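Local coordinates for uncharacterized protein (Bacillus cereus, PDB 5F2H) that is of unknown function but belongs to the alpha/beta hydrolase superfamily and is probably a hydrolase of the phospholipase/carboxylesterase type, at residues Asp265-Glu268 against Cys269-Phe273. Residues are numbered along the deposited sequence; the frame is centred on the assembly and turned at random.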
loop_
_atom_site.group_PDB
_atom_site.type_symbol
_atom_site.label_atom_id
_atom_site.label_comp_id
_atom_site.label_asym_id
_atom_site.label_seq_id
_atom_site.Cartn_x
_atom_site.Cartn_y
_atom_site.Cartn_z
ATOM N N ASP B 265 23.385 29.412 -10.546
ATOM C CA ASP B 265 22.191 30.101 -10.072
ATOM C C ASP B 265 21.613 29.591 -8.769
ATOM O O ASP B 265 21.070 30.380 -8.012
ATOM C CB ASP B 265 21.056 30.034 -11.114
ATOM C CG ASP B 265 21.341 30.844 -12.366
ATOM O OD1 ASP B 265 22.393 31.518 -12.435
ATOM O OD2 ASP B 265 20.482 30.834 -13.275
ATOM N N CYS B 266 21.754 28.303 -8.474
ATOM C CA CYS B 266 21.128 27.761 -7.273
ATOM C C CYS B 266 21.955 27.127 -6.175
ATOM O O CYS B 266 21.374 26.548 -5.257
ATOM C CB CYS B 266 20.079 26.737 -7.711
ATOM S SG CYS B 266 18.822 27.449 -8.775
ATOM N N PHE B 267 23.275 27.183 -6.226
ATOM C CA PHE B 267 24.015 26.560 -5.143
ATOM C C PHE B 267 24.036 27.531 -3.956
ATOM O O PHE B 267 24.085 27.105 -2.806
ATOM C CB PHE B 267 25.397 26.090 -5.569
ATOM C CG PHE B 267 25.998 25.104 -4.608
ATOM C CD1 PHE B 267 25.485 23.816 -4.539
ATOM C CD2 PHE B 267 27.062 25.436 -3.799
ATOM C CE1 PHE B 267 25.985 22.891 -3.645
ATOM C CE2 PHE B 267 27.583 24.510 -2.913
ATOM C CZ PHE B 267 27.045 23.235 -2.839
ATOM N N GLU B 268 23.971 28.831 -4.253
ATOM C CA GLU B 268 23.922 29.888 -3.242
ATOM C C GLU B 268 22.706 29.833 -2.314
ATOM O O GLU B 268 22.827 29.559 -1.122
ATOM C CB GLU B 268 23.794 31.275 -3.913
ATOM C CG GLU B 268 24.988 31.832 -4.686
ATOM C CD GLU B 268 26.096 32.380 -3.811
ATOM O OE1 GLU B 268 27.123 32.802 -4.376
ATOM O OE2 GLU B 268 25.935 32.429 -2.576
ATOM N N CYS B 269 21.529 30.069 -2.889
ATOM C CA CYS B 269 20.261 29.969 -2.177
ATOM C C CYS B 269 20.000 28.586 -1.581
ATOM O O CYS B 269 19.396 28.464 -0.523
ATOM C CB CYS B 269 19.126 30.336 -3.129
ATOM S SG CYS B 269 19.086 29.313 -4.624
ATOM N N THR B 270 20.450 27.538 -2.250
ATOM C CA THR B 270 20.227 26.200 -1.728
ATOM C C THR B 270 21.049 25.991 -0.470
ATOM O O THR B 270 20.595 25.347 0.469
ATOM C CB THR B 270 20.560 25.093 -2.745
ATOM O OG1 THR B 270 19.769 25.272 -3.925
ATOM C CG2 THR B 270 20.283 23.719 -2.145
ATOM N N GLN B 271 22.252 26.549 -0.425
ATOM C CA GLN B 271 23.081 26.370 0.775
ATOM C C GLN B 271 22.597 27.293 1.897
ATOM O O GLN B 271 22.647 26.904 3.053
ATOM C CB GLN B 271 24.570 26.534 0.473
ATOM C CG GLN B 271 25.455 25.945 1.561
ATOM C CD GLN B 271 26.920 25.861 1.160
ATOM O OE1 GLN B 271 27.634 24.940 1.568
ATOM N NE2 GLN B 271 27.357 26.775 0.301
ATOM N N GLN B 272 22.083 28.477 1.558
ATOM C CA GLN B 272 21.552 29.406 2.573
ATOM C C GLN B 272 20.337 28.768 3.218
ATOM O O GLN B 272 20.128 28.878 4.421
ATOM C CB GLN B 272 21.082 30.717 1.956
ATOM C CG GLN B 272 22.150 31.505 1.228
ATOM C CD GLN B 272 21.579 32.737 0.562
ATOM O OE1 GLN B 272 20.443 33.125 0.832
ATOM N NE2 GLN B 272 22.363 33.358 -0.319
ATOM N N PHE B 273 19.519 28.128 2.392
ATOM C CA PHE B 273 18.326 27.466 2.867
ATOM C C PHE B 273 18.690 26.348 3.827
ATOM O O PHE B 273 18.163 26.275 4.935
ATOM C CB PHE B 273 17.515 26.979 1.679
ATOM C CG PHE B 273 16.328 26.133 2.047
ATOM C CD1 PHE B 273 15.240 26.689 2.693
ATOM C CD2 PHE B 273 16.239 24.817 1.619
ATOM C CE1 PHE B 273 14.130 25.927 3.007
ATOM C CE2 PHE B 273 15.129 24.053 1.917
ATOM C CZ PHE B 273 14.069 24.613 2.608
#
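C266, F267 and E268 each offer a carbonyl to the amide four residues on, T270, Q271 and Q272 respectively, in the i to i+4 pattern that opens an alpha helix with C266 at the N-cap position. T270 N lies 3.3 Å from C266 O and Q272 N 3.0 Å from E268 O, the latter bond being the straightest of the three, with 154° at N-H. Q271 N also makes a weak bond to E268 O besides the one to F267 O. On the buried side the T270 hydroxyl returns to its own helix, OG1 being anti to the carbonyl carbon (chi1 -58°) and so turned toward C266 O. The modelled separation of these two oxygens is too short to trust, which leaves the hydroxyl bond doubtful in detail and the amide bond from T270 N the secure one; P233 O is a weak, alternative partner of the same hydroxyl. C269 SG lies 4.1 Å from C266 CB, an apolar touch one turn apart. The exposed side chain of Q271 runs at a slant to the partly exposed ring of F267, ring and amide planes 56° apart, with F267 CE2 3.9 Å from Q271 NE2. The methylene CG of Q272 lies against E268 O. Helix 267-279 is the connecting helix of a beta-alpha-beta unit in the alpha/beta hydrolase fold: F267 and T270 pack on strands 254-260 and 284-289, F273 reaches V257, and C266, beside H294, touches a probable nucleophile elbow at the end of strand 202-207.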